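Local coordinates for putative transcriptional regulator, LysR family (Vibrio parahaemolyticus, PDB 3OXN), which probably regulates transcription as a DNA-binding protein of the LysR family, this chain being its substrate-binding (effector) portion without the DNA-binding domain, at residues A[115-120]-A[160-165]; A[93-98]-A[183-188]; A[30-35]-A[168-173]; A[111-116]-A[139-144]; A[123-128]-A[144-149]. All coordinates share one frame; numbering follows the deposited sequence.

Contact 1 of 5, residues A[115-120]-A[160-165]; sequences SHPHAM and LPIIIT
With chi1 at 46°, I162 holds CG1 between its backbone N and carbonyl carbon, and CG2 anti to the carbonyl carbon, where CG2 lies 3.6 Å from CB of P117. The other branch is extended at chi2 (168°), which takes CD1 of I162 to 3.7 Å from CB of A119. Strands 117-120 and 163-167 are parallel neighbours in the five-stranded mixed sheet of one lobe of the LysR substrate-binding fold, which is of the periplasmic-binding-protein type. The axes of the short segments 117-120 and 163-165 approach to 4.6 Å with 30° between directions. H118 pairs with I163, A119 with I164, and M120, a selenomethionine, with T165. Three bonds carry this ladder: N of I163 to O of P117, N of A119 to O of I163, and N of T165 to O of A119, each 2.9 Å, the last the most bent. H118, I163, M120 and T165 share one face; A119 and I164 lie on the other, where helix 151-156 packs on I164; it also touches I162. H116 crosses I163 at about a right angle, CB of H116 3.5 Å from CD1 of I163. P161, centre of an inverse gamma turn, sets CD 3.8 Å from CG of P117.

Contact 2 of 5, residues A[93-98]-A[183-188]; sequences VLCLLS and KPLPFQ
An antiparallel pairing at the margin of a beta sheet joins C95 to K183, where strand 180-183 gives way to a loop. C95 and K183 form a hydrogen-bonded pair: N of C95 donates to O of K183 at 3.0 Å with 146° at the hydrogen, and N of K183 returns a bond to O of C95 at 3.1 Å. Beyond this pair the ladder is not continued, since N of L185 and O of V93, the next atoms that could bond, are 4.7 Å apart. CD1 of L94 still comes within 4.2 Å of CA of P184. In the five-stranded mixed sheet of this lobe, part of the substrate-binding fold of LysR regulators, strand 93-98 lies between strand 163-167 and strand 180-183, antiparallel to both, and strand 180-183 is outermost within the chain. Past the paired residues the link passes to side chains. CD1 of L185 is laid against CG1 of V93 at 3.3 Å, and the second methyl of L185, CD2, is 3.7 Å from SG of C95. That sulfur is set by a chi1 of -65°, anti to the carbonyl carbon and beside the backbone N. On the neighbouring strand 163-167, I163 receives the side chains of both C95 and L97, and T165 that of V93. At the other end of the contact, K183 and L97 cross at about a right angle, with CG of K183 4.1 Å from CD1 of L97.

Contact 3 of 5, residues A[30-35]-A[168-173]; sequences MQTILP and ADLAYL
Q31 opens the touching part of segment 30-35, meeting L170 where helix 28-44 of one lobe faces helix 168-177 of the other: the interface between the two lobes of a periplasmic-binding-protein type fold. The short helical segments stand nearly perpendicular, at 92°, with axes 9.2 Å apart, so few residues can meet. M30, a selenomethionine at the start of the segment, packs on H149 of the second subunit, and a wider, pi-type turn runs through 30-33. The side chain of Q31 is extended beyond CG and sets its NE2 end against a methyl of L170, 3.4 Å from CD2, an apolar approach and not a polar bond. Its backbone also takes part, O of Q31 lying 3.5 Å from CD1 of L173, and Q31 touches E151 of the second subunit. T32 follows, and its chi1 of 71° puts OG1 between the backbone N and the carbonyl carbon, where it bonds to O of Y28. CG2 of T32, anti to the carbonyl carbon, then meets CB of L170 at 3.8 Å, the two side chains crossing at about a right angle. I33 and L34 pack on strands of their own lobe. P35 marks a kink, its N having no bond to the preceding turn, and packs on A155 of the second subunit. From the facing helix, L173 extends CD1 to 4.1 Å from CA of T32, and D169 brings CB to 4.3 Å from CB of T32.

Contact 4 of 5, residues A[111-116]-A[139-144]; sequences DDYLSH and PQRKMV
Y113 and R141 cross obliquely with their flat groups nearly aligned: the ring and guanidinium planes are 20° apart, and CE1 of Y113 lies 4.0 Å from CD of R141. The touch is thus between ring carbon and aliphatic chain. R141 is extended from CG to NE; its NH2 forms a salt bridge with OE2 of E132, while OH of Y113 bonds to OG1 of T165. A second pair is wholly apolar: L114 and P139 cross at about a right angle, with CD2 of L114 3.9 Å from CD of P139. K142 works through its length. A chi1 of 40° sets CG between its backbone N and carbonyl carbon, and from there the extended chain runs beside the turn after helix 110-114, placing CE 3.4 Å from C of H116. NZ of K142 is 3.5 Å from O of S115, without a bond being formed. That turn is tied back by OG of S115, which donates to O of D111. O of M143 and O of V144 bond to OG of S49 and OH of Y42 of the second subunit. The contact thus sets the end of helix 110-114 against the lead into strand 142-146, which lies in the sheet beside strand 117-120, the strand that follows the helix.

Contact 5 of 5, residues A[123-128]-A[144-149]; sequences ISDGVK and VLRAYH
A salt bridge between D125 and R146 ties the start of helix 125-134 to the strand that follows it, within the beta-alpha-beta unit of strand 117-120, helix 125-134 and strand 142-146. R146 leaves the strand with CG anti to the backbone N (chi1 166°) and bends at chi2. Both its terminal nitrogens turn to one oxygen: NH1 and NH2 each lie 3.3 Å from OD1 of D125, the NH2 bond being weak. Carboxylate and guanidinium planes are 69° apart, and NH1 meets OD1 from above the carboxylate plane, 41° out of it. NH2 makes two further weak bonds, to O of I123 at 3.1 Å and to OH of Y148 at 3.3 Å. One guanidinium face carries K128, whose CG stands 3.5 Å above the plane, offset toward the rim. S124 is the N-cap, its OG weakly accepting from N of V127. On the strand side, L145 and R146 continue the sheet into the second subunit by a parallel ladder. A positive group beside a helix N-terminus is probably unfavourable, and D125 would offset it. K128, with NZ 4.8 Å from NH1 of R146, sends its own charge to E132, so that each like charge has an acidic partner.

Contacts 1, 2, 4 and 5 belong to one lobe and all reach its five-stranded mixed sheet, ordered 142-146, 117-120, 163-167, 93-98, 180-183. Contact 1 lies in the middle, its centre about 8 Å from that of contact 4, 10 Å from contact 2 and 13 Å from contact 5. Contacts 4 and 5 both use strand 142-146 and share V144. Contact 3, its centre about 20 Å from that of contact 1, joins this lobe to the other. Along the chain contact 1 is nested inside the loops closed by contacts 2 and 3, which cross each other. Contacts 3, 4 and 5, and contact 1 through L160, touch the second subunit, so the lobe connection and strand 142-146, outermost within this chain, both adjoin the dimer interface.

Contact 1 of 5, residues A[115-120]-A[160-165]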
# COMPACT_ATOMS: atom_id res chain seq x y z
N SER A 115 2.64 27.51 4.66
CA SER A 115 3.46 28.13 3.61
C SER A 115 4.21 27.12 2.76
O SER A 115 4.99 27.51 1.91
CB SER A 115 4.52 29.06 4.21
OG SER A 115 4.20 29.46 5.53
N HIS A 116 4.01 25.84 3.01
CA HIS A 116 4.84 24.83 2.35
C HIS A 116 3.99 23.80 1.59
O HIS A 116 2.82 23.59 1.93
CB HIS A 116 5.72 24.11 3.38
CG HIS A 116 6.88 24.93 3.87
ND1 HIS A 116 8.14 24.82 3.32
CD2 HIS A 116 6.97 25.85 4.85
CE1 HIS A 116 8.96 25.65 3.94
NE2 HIS A 116 8.28 26.29 4.88
N PRO A 117 4.59 23.16 0.58
CA PRO A 117 3.91 22.12 -0.20
C PRO A 117 3.63 20.94 0.72
O PRO A 117 4.51 20.57 1.50
CB PRO A 117 4.95 21.69 -1.24
CG PRO A 117 6.13 22.59 -1.04
CD PRO A 117 6.03 23.21 0.28
N HIS A 118 2.45 20.36 0.63
CA HIS A 118 2.07 19.28 1.52
C HIS A 118 1.95 17.97 0.76
O HIS A 118 1.37 17.94 -0.32
CB HIS A 118 0.72 19.58 2.20
CG HIS A 118 0.80 20.61 3.29
ND1 HIS A 118 1.10 21.93 3.05
CD2 HIS A 118 0.58 20.50 4.62
CE1 HIS A 118 1.08 22.60 4.20
NE2 HIS A 118 0.76 21.76 5.16
N ALA A 119 2.52 16.90 1.32
CA ALA A 119 2.34 15.55 0.80
C ALA A 119 1.56 14.70 1.80
O ALA A 119 2.04 14.46 2.91
CB ALA A 119 3.68 14.92 0.48
N MSE A 120 0.37 14.25 1.44
CA MSE A 120 -0.49 13.55 2.40
C MSE A 120 -0.50 12.05 2.23
O MSE A 120 -1.10 11.53 1.30
CB MSE A 120 -1.91 14.06 2.32
CG MSE A 120 -2.82 13.39 3.31
SE MSE A 120 -4.46 14.40 3.61
CE MSE A 120 -3.73 16.21 3.75
N LEU A 160 11.50 19.06 -3.61
CA LEU A 160 10.45 19.91 -3.04
C LEU A 160 10.42 19.91 -1.50
O LEU A 160 10.43 18.86 -0.86
CB LEU A 160 9.07 19.48 -3.54
CG LEU A 160 8.72 19.57 -5.03
CD1 LEU A 160 7.21 19.43 -5.20
CD2 LEU A 160 9.20 20.88 -5.66
N PRO A 161 10.32 21.10 -0.90
CA PRO A 161 10.31 21.17 0.57
C PRO A 161 8.96 20.72 1.12
O PRO A 161 8.26 21.53 1.77
CB PRO A 161 10.48 22.66 0.85
CG PRO A 161 10.38 23.37 -0.50
CD PRO A 161 9.92 22.38 -1.51
N ILE A 162 8.58 19.47 0.87
CA ILE A 162 7.25 19.04 1.30
C ILE A 162 7.19 18.69 2.78
O ILE A 162 8.18 18.25 3.37
CB ILE A 162 6.71 17.87 0.48
CG1 ILE A 162 7.78 16.80 0.31
CG2 ILE A 162 6.16 18.35 -0.86
CD1 ILE A 162 7.24 15.49 -0.22
N ILE A 163 6.03 18.93 3.37
CA ILE A 163 5.70 18.44 4.69
C ILE A 163 4.75 17.26 4.51
O ILE A 163 3.63 17.42 3.99
CB ILE A 163 5.04 19.52 5.55
CG1 ILE A 163 6.00 20.68 5.80
CG2 ILE A 163 4.55 18.94 6.86
CD1 ILE A 163 5.30 21.96 6.15
N ILE A 164 5.21 16.09 4.94
CA ILE A 164 4.47 14.84 4.76
C ILE A 164 3.55 14.57 5.95
O ILE A 164 4.03 14.20 7.01
CB ILE A 164 5.44 13.64 4.62
CG1 ILE A 164 6.31 13.76 3.37
CG2 ILE A 164 4.67 12.36 4.52
CD1 ILE A 164 7.46 14.75 3.51
N THR A 165 2.25 14.75 5.78
CA THR A 165 1.32 14.39 6.86
C THR A 165 1.02 12.90 6.84
O THR A 165 0.86 12.32 5.78
CB THR A 165 0.00 15.14 6.75
OG1 THR A 165 0.24 16.56 6.87
CG2 THR A 165 -0.93 14.68 7.86

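Contact 2 of 5, residues A[93-98]-A[183-188]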
# COMPACT_ATOMS: atom_id res chain seq x y z
N VAL A 93 -2.51 12.19 14.03
CA VAL A 93 -1.76 12.58 12.83
C VAL A 93 -0.47 13.37 13.12
O VAL A 93 -0.43 14.20 14.03
CB VAL A 93 -2.66 13.32 11.80
CG1 VAL A 93 -1.88 14.36 11.04
CG2 VAL A 93 -3.26 12.32 10.85
N LEU A 94 0.58 13.11 12.36
CA LEU A 94 1.89 13.69 12.63
C LEU A 94 2.56 14.08 11.31
O LEU A 94 2.17 13.59 10.26
CB LEU A 94 2.73 12.67 13.39
CG LEU A 94 3.38 13.07 14.72
CD1 LEU A 94 2.40 13.80 15.64
CD2 LEU A 94 3.95 11.84 15.41
N CYS A 95 3.56 14.96 11.34
CA CYS A 95 4.25 15.40 10.13
C CYS A 95 5.66 14.84 10.01
O CYS A 95 6.32 14.59 11.02
CB CYS A 95 4.30 16.91 10.08
SG CYS A 95 2.66 17.57 9.92
N LEU A 96 6.11 14.68 8.78
CA LEU A 96 7.44 14.16 8.50
C LEU A 96 8.16 15.14 7.59
O LEU A 96 7.64 15.49 6.53
CB LEU A 96 7.32 12.81 7.80
CG LEU A 96 7.57 11.46 8.52
CD1 LEU A 96 7.46 11.54 10.03
CD2 LEU A 96 6.66 10.37 7.95
N LEU A 97 9.34 15.59 8.00
CA LEU A 97 10.14 16.48 7.14
C LEU A 97 11.49 15.86 6.80
O LEU A 97 12.02 15.10 7.58
CB LEU A 97 10.39 17.83 7.80
CG LEU A 97 9.18 18.53 8.39
CD1 LEU A 97 9.58 19.93 8.71
CD2 LEU A 97 8.08 18.52 7.38
N SER A 98 12.04 16.21 5.65
CA SER A 98 13.40 15.81 5.30
C SER A 98 14.36 16.48 6.27
O SER A 98 14.09 17.58 6.76
CB SER A 98 13.74 16.23 3.86
OG SER A 98 15.11 16.04 3.58
N LYS A 183 7.41 16.49 13.15
CA LYS A 183 6.90 17.68 13.82
C LYS A 183 5.40 17.52 14.11
O LYS A 183 4.67 17.02 13.27
CB LYS A 183 7.16 18.91 12.96
CG LYS A 183 8.62 19.08 12.57
CD LYS A 183 9.34 20.01 13.52
CE LYS A 183 10.80 19.59 13.74
NZ LYS A 183 10.93 18.39 14.65
N PRO A 184 4.94 17.92 15.31
CA PRO A 184 3.49 17.88 15.57
C PRO A 184 2.69 18.76 14.60
O PRO A 184 3.24 19.64 13.94
CB PRO A 184 3.38 18.45 16.98
CG PRO A 184 4.71 18.20 17.61
CD PRO A 184 5.72 18.26 16.50
N LEU A 185 1.39 18.49 14.50
CA LEU A 185 0.50 19.34 13.73
C LEU A 185 0.37 20.66 14.46
O LEU A 185 -0.02 20.68 15.63
CB LEU A 185 -0.88 18.70 13.66
CG LEU A 185 -1.06 17.52 12.73
CD1 LEU A 185 -2.45 16.97 12.92
CD2 LEU A 185 -0.80 17.94 11.29
N PRO A 186 0.66 21.78 13.77
CA PRO A 186 0.67 23.10 14.38
C PRO A 186 -0.74 23.57 14.66
O PRO A 186 -1.00 24.77 14.61
CB PRO A 186 1.27 24.00 13.29
CG PRO A 186 1.68 23.10 12.19
CD PRO A 186 0.86 21.87 12.32
N PHE A 187 -1.65 22.63 14.92
CA PHE A 187 -3.00 22.99 15.31
C PHE A 187 -3.65 21.94 16.19
O PHE A 187 -3.10 20.85 16.39
CB PHE A 187 -3.89 23.31 14.09
CG PHE A 187 -3.94 22.21 13.06
CD1 PHE A 187 -4.86 21.18 13.17
CD2 PHE A 187 -3.07 22.21 11.98
CE1 PHE A 187 -4.92 20.18 12.20
CE2 PHE A 187 -3.13 21.21 11.00
CZ PHE A 187 -4.05 20.19 11.11
N GLN A 188 -4.80 22.28 16.74
CA GLN A 188 -5.53 21.37 17.59
C GLN A 188 -6.22 20.39 16.68
O GLN A 188 -6.99 20.79 15.80
CB GLN A 188 -6.57 22.10 18.45
CG GLN A 188 -7.10 21.26 19.61
CD GLN A 188 -8.58 21.50 19.89
OE1 GLN A 188 -9.09 22.61 19.71
NE2 GLN A 188 -9.29 20.45 20.32

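Contact 3 of 5, residues A[30-35]-A[168-173]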
# COMPACT_ATOMS: atom_id res chain seq x y z
N MSE A 30 -1.72 -1.47 7.60
CA MSE A 30 -0.99 -2.52 6.91
C MSE A 30 0.50 -2.37 7.10
O MSE A 30 1.27 -3.25 6.76
CB MSE A 30 -1.33 -2.47 5.42
CG MSE A 30 -1.18 -3.80 4.74
SE MSE A 30 -2.20 -5.16 5.72
CE MSE A 30 -0.92 -6.64 5.51
N GLN A 31 0.88 -1.22 7.63
CA GLN A 31 2.29 -0.88 7.83
C GLN A 31 2.66 -0.75 9.31
O GLN A 31 3.84 -0.86 9.67
CB GLN A 31 2.61 0.42 7.10
CG GLN A 31 2.92 0.26 5.63
CD GLN A 31 2.84 1.57 4.86
OE1 GLN A 31 3.31 1.67 3.72
NE2 GLN A 31 2.25 2.59 5.48
N THR A 32 1.68 -0.52 10.16
CA THR A 32 1.97 -0.14 11.54
C THR A 32 1.32 -1.10 12.51
O THR A 32 1.86 -1.34 13.59
CB THR A 32 1.46 1.28 11.86
OG1 THR A 32 0.03 1.27 11.92
CG2 THR A 32 1.90 2.28 10.80
N ILE A 33 0.17 -1.64 12.15
CA ILE A 33 -0.55 -2.50 13.07
C ILE A 33 -0.22 -3.95 12.87
O ILE A 33 0.43 -4.57 13.70
CB ILE A 33 -2.07 -2.41 12.91
CG1 ILE A 33 -2.55 -0.97 12.94
CG2 ILE A 33 -2.75 -3.22 13.99
CD1 ILE A 33 -4.05 -0.84 12.96
N LEU A 34 -0.69 -4.50 11.76
CA LEU A 34 -0.57 -5.92 11.51
C LEU A 34 0.88 -6.42 11.47
O LEU A 34 1.18 -7.44 12.09
CB LEU A 34 -1.36 -6.30 10.26
CG LEU A 34 -2.85 -6.23 10.62
CD1 LEU A 34 -3.69 -5.62 9.53
CD2 LEU A 34 -3.37 -7.60 11.02
N PRO A 35 1.78 -5.72 10.77
CA PRO A 35 3.17 -6.17 10.87
C PRO A 35 3.52 -6.43 12.34
O PRO A 35 4.10 -7.46 12.70
CB PRO A 35 3.96 -4.99 10.32
CG PRO A 35 3.03 -4.34 9.35
CD PRO A 35 1.63 -4.56 9.87
N ALA A 168 0.13 9.21 13.04
CA ALA A 168 1.25 9.31 13.98
C ALA A 168 2.23 8.14 13.99
O ALA A 168 3.44 8.34 13.83
CB ALA A 168 0.72 9.54 15.38
N ASP A 169 1.71 6.93 14.18
CA ASP A 169 2.53 5.74 14.43
C ASP A 169 3.43 5.45 13.25
O ASP A 169 4.52 4.89 13.41
CB ASP A 169 1.67 4.50 14.71
CG ASP A 169 0.41 4.81 15.51
OD1 ASP A 169 0.09 4.02 16.42
OD2 ASP A 169 -0.28 5.83 15.21
N LEU A 170 2.95 5.81 12.07
CA LEU A 170 3.69 5.58 10.84
C LEU A 170 4.85 6.55 10.73
O LEU A 170 5.96 6.15 10.38
CB LEU A 170 2.78 5.73 9.62
CG LEU A 170 3.55 5.47 8.34
CD1 LEU A 170 4.28 4.14 8.44
CD2 LEU A 170 2.64 5.49 7.14
N ALA A 171 4.58 7.82 11.02
CA ALA A 171 5.62 8.82 11.15
C ALA A 171 6.82 8.27 11.95
O ALA A 171 7.94 8.21 11.44
CB ALA A 171 5.07 10.06 11.83
N TYR A 172 6.58 7.83 13.19
CA TYR A 172 7.66 7.33 14.04
C TYR A 172 8.38 6.13 13.42
O TYR A 172 9.59 5.97 13.56
CB TYR A 172 7.12 6.94 15.41
CG TYR A 172 6.63 8.10 16.25
CD1 TYR A 172 7.45 9.19 16.51
CD2 TYR A 172 5.36 8.10 16.81
CE1 TYR A 172 7.01 10.25 17.29
CE2 TYR A 172 4.91 9.15 17.59
CZ TYR A 172 5.74 10.23 17.82
OH TYR A 172 5.29 11.29 18.60
N LEU A 173 7.61 5.29 12.74
CA LEU A 173 8.13 4.07 12.16
C LEU A 173 9.15 4.34 11.05
O LEU A 173 10.27 3.81 11.07
CB LEU A 173 6.99 3.20 11.66
CG LEU A 173 7.26 1.71 11.73
CD1 LEU A 173 5.96 0.94 11.83
CD2 LEU A 173 8.05 1.29 10.51

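Contact 4 of 5, residues A[111-116]-A[139-144]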
# COMPACT_ATOMS: atom_id res chain seq x y z
N ASP A 111 1.62 29.02 10.72
CA ASP A 111 2.02 29.74 9.53
C ASP A 111 3.02 28.93 8.72
O ASP A 111 2.83 28.77 7.52
CB ASP A 111 2.61 31.12 9.82
CG ASP A 111 3.17 31.78 8.55
OD1 ASP A 111 2.43 31.85 7.54
OD2 ASP A 111 4.35 32.20 8.55
N ASP A 112 4.07 28.41 9.34
CA ASP A 112 5.06 27.65 8.59
C ASP A 112 4.40 26.50 7.85
O ASP A 112 4.66 26.26 6.67
CB ASP A 112 6.15 27.11 9.51
CG ASP A 112 6.75 28.17 10.41
OD1 ASP A 112 6.04 28.65 11.33
OD2 ASP A 112 7.93 28.51 10.19
N TYR A 113 3.53 25.78 8.57
CA TYR A 113 2.79 24.68 7.98
C TYR A 113 2.09 25.15 6.69
O TYR A 113 2.27 24.56 5.61
CB TYR A 113 1.79 24.14 9.00
CG TYR A 113 1.07 22.87 8.62
CD1 TYR A 113 -0.23 22.89 8.18
CD2 TYR A 113 1.71 21.64 8.73
CE1 TYR A 113 -0.89 21.73 7.85
CE2 TYR A 113 1.08 20.47 8.40
CZ TYR A 113 -0.23 20.51 7.95
OH TYR A 113 -0.88 19.34 7.60
N LEU A 114 1.33 26.23 6.80
CA LEU A 114 0.53 26.76 5.70
C LEU A 114 1.32 27.40 4.53
O LEU A 114 0.72 27.76 3.52
CB LEU A 114 -0.50 27.76 6.23
CG LEU A 114 -1.88 27.20 6.61
CD1 LEU A 114 -1.79 25.78 7.10
CD2 LEU A 114 -2.54 28.08 7.66
N SER A 115 2.64 27.51 4.66
CA SER A 115 3.46 28.13 3.61
C SER A 115 4.21 27.12 2.76
O SER A 115 4.99 27.51 1.91
CB SER A 115 4.52 29.06 4.21
OG SER A 115 4.20 29.46 5.53
N HIS A 116 4.01 25.84 3.01
CA HIS A 116 4.84 24.83 2.35
C HIS A 116 3.99 23.80 1.59
O HIS A 116 2.82 23.59 1.93
CB HIS A 116 5.72 24.11 3.38
CG HIS A 116 6.88 24.93 3.87
ND1 HIS A 116 8.14 24.82 3.32
CD2 HIS A 116 6.97 25.85 4.85
CE1 HIS A 116 8.96 25.65 3.94
NE2 HIS A 116 8.28 26.29 4.88
N PRO A 139 -6.07 29.74 5.60
CA PRO A 139 -5.72 29.76 4.18
C PRO A 139 -5.67 28.35 3.64
O PRO A 139 -5.52 27.39 4.39
CB PRO A 139 -4.32 30.38 4.20
CG PRO A 139 -4.39 31.33 5.32
CD PRO A 139 -5.23 30.66 6.38
N GLN A 140 -5.79 28.22 2.33
CA GLN A 140 -5.59 26.94 1.68
C GLN A 140 -4.10 26.58 1.77
O GLN A 140 -3.24 27.45 1.67
CB GLN A 140 -5.98 27.10 0.21
CG GLN A 140 -7.02 26.14 -0.32
CD GLN A 140 -7.71 26.73 -1.54
OE1 GLN A 140 -8.53 27.65 -1.42
NE2 GLN A 140 -7.37 26.21 -2.74
N ARG A 141 -3.77 25.32 1.97
CA ARG A 141 -2.39 24.93 1.74
C ARG A 141 -2.29 24.31 0.35
O ARG A 141 -3.30 23.97 -0.25
CB ARG A 141 -1.88 23.99 2.84
CG ARG A 141 -2.42 22.60 2.76
CD ARG A 141 -2.30 21.92 4.10
NE ARG A 141 -3.13 20.73 4.19
CZ ARG A 141 -4.46 20.75 4.17
NH1 ARG A 141 -5.12 21.90 4.06
NH2 ARG A 141 -5.13 19.61 4.25
N LYS A 142 -1.07 24.20 -0.17
CA LYS A 142 -0.87 23.52 -1.45
C LYS A 142 -0.62 22.04 -1.18
O LYS A 142 0.38 21.66 -0.56
CB LYS A 142 0.29 24.15 -2.23
CG LYS A 142 1.50 24.56 -1.34
CD LYS A 142 2.52 25.51 -2.04
CE LYS A 142 3.73 25.78 -1.11
NZ LYS A 142 4.66 26.88 -1.55
N MSE A 143 -1.55 21.22 -1.62
CA MSE A 143 -1.45 19.77 -1.52
C MSE A 143 -0.81 19.17 -2.76
O MSE A 143 -1.49 18.77 -3.70
CB MSE A 143 -2.86 19.22 -1.38
CG MSE A 143 -3.31 18.99 0.06
SE MSE A 143 -2.84 17.15 0.46
CE MSE A 143 -3.70 16.30 -1.08
N VAL A 144 0.51 19.12 -2.77
CA VAL A 144 1.26 18.70 -3.96
C VAL A 144 1.19 17.19 -4.23
O VAL A 144 1.36 16.75 -5.37
CB VAL A 144 2.72 19.16 -3.85
CG1 VAL A 144 3.65 18.16 -4.45
CG2 VAL A 144 2.89 20.53 -4.48

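Contact 5 of 5, residues A[123-128]-A[144-149]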
# COMPACT_ATOMS: atom_id res chain seq x y z
N ILE A 123 -3.49 8.53 4.67
CA ILE A 123 -4.61 9.13 5.38
C ILE A 123 -5.88 8.83 4.61
O ILE A 123 -5.97 9.15 3.43
CB ILE A 123 -4.47 10.65 5.38
CG1 ILE A 123 -3.29 11.09 6.25
CG2 ILE A 123 -5.78 11.31 5.79
CD1 ILE A 123 -3.50 10.95 7.77
N SER A 124 -6.87 8.23 5.26
CA SER A 124 -8.14 8.01 4.58
C SER A 124 -8.88 9.33 4.27
O SER A 124 -8.69 10.32 4.96
CB SER A 124 -9.02 7.12 5.42
OG SER A 124 -9.25 7.71 6.68
N ASP A 125 -9.70 9.33 3.22
CA ASP A 125 -10.58 10.46 2.92
C ASP A 125 -11.33 10.95 4.17
O ASP A 125 -11.33 12.14 4.49
CB ASP A 125 -11.61 10.07 1.85
CG ASP A 125 -10.95 9.71 0.51
OD1 ASP A 125 -10.39 10.61 -0.16
OD2 ASP A 125 -11.02 8.53 0.12
N GLY A 126 -11.98 10.02 4.87
CA GLY A 126 -12.71 10.35 6.09
C GLY A 126 -11.86 11.10 7.10
O GLY A 126 -12.34 12.03 7.76
N VAL A 127 -10.60 10.69 7.25
CA VAL A 127 -9.65 11.40 8.10
C VAL A 127 -9.14 12.69 7.44
O VAL A 127 -8.87 13.66 8.12
CB VAL A 127 -8.44 10.53 8.49
CG1 VAL A 127 -7.45 11.32 9.35
CG2 VAL A 127 -8.91 9.28 9.21
N LYS A 128 -9.00 12.65 6.12
CA LYS A 128 -8.68 13.81 5.29
C LYS A 128 -9.71 14.91 5.53
O LYS A 128 -9.38 16.10 5.62
CB LYS A 128 -8.74 13.41 3.81
CG LYS A 128 -7.76 14.09 2.88
CD LYS A 128 -8.31 15.36 2.27
CE LYS A 128 -7.35 15.86 1.19
NZ LYS A 128 -7.91 16.97 0.37
N VAL A 144 0.51 19.12 -2.77
CA VAL A 144 1.26 18.70 -3.96
C VAL A 144 1.19 17.19 -4.23
O VAL A 144 1.36 16.75 -5.37
CB VAL A 144 2.72 19.16 -3.85
CG1 VAL A 144 3.65 18.16 -4.45
CG2 VAL A 144 2.89 20.53 -4.48
N LEU A 145 0.96 16.40 -3.20
CA LEU A 145 0.94 14.94 -3.37
C LEU A 145 -0.02 14.24 -2.41
O LEU A 145 -0.03 14.51 -1.21
CB LEU A 145 2.36 14.37 -3.24
CG LEU A 145 2.51 12.84 -3.21
CD1 LEU A 145 1.77 12.19 -4.37
CD2 LEU A 145 3.99 12.44 -3.21
N ARG A 146 -0.84 13.35 -2.96
CA ARG A 146 -1.71 12.52 -2.13
C ARG A 146 -1.59 11.08 -2.56
O ARG A 146 -2.10 10.70 -3.61
CB ARG A 146 -3.15 12.99 -2.25
CG ARG A 146 -4.15 12.01 -1.70
CD ARG A 146 -4.71 12.46 -0.37
NE ARG A 146 -5.45 11.35 0.25
CZ ARG A 146 -6.77 11.28 0.33
NH1 ARG A 146 -7.53 12.26 -0.13
NH2 ARG A 146 -7.32 10.22 0.91
N ALA A 147 -0.89 10.28 -1.77
CA ALA A 147 -0.67 8.88 -2.09
C ALA A 147 -1.14 8.00 -0.94
O ALA A 147 -1.90 8.45 -0.09
CB ALA A 147 0.79 8.63 -2.39
N TYR A 148 -0.68 6.75 -0.92
CA TYR A 148 -1.20 5.77 0.04
C TYR A 148 -0.13 4.82 0.54
O TYR A 148 -0.16 4.42 1.70
CB TYR A 148 -2.38 5.01 -0.55
CG TYR A 148 -3.73 5.54 -0.11
CD1 TYR A 148 -4.21 5.29 1.18
CD2 TYR A 148 -4.53 6.28 -0.98
CE1 TYR A 148 -5.45 5.77 1.59
CE2 TYR A 148 -5.78 6.76 -0.58
CZ TYR A 148 -6.23 6.50 0.71
OH TYR A 148 -7.47 6.96 1.11
N HIS A 149 0.80 4.44 -0.34
CA HIS A 149 2.08 3.94 0.12
C HIS A 149 2.90 5.21 0.22
O HIS A 149 2.65 6.16 -0.52
CB HIS A 149 2.72 2.96 -0.87
CG HIS A 149 1.81 1.84 -1.27
ND1 HIS A 149 1.28 0.95 -0.37
CD2 HIS A 149 1.34 1.46 -2.49
CE1 HIS A 149 0.51 0.07 -1.01
NE2 HIS A 149 0.54 0.36 -2.29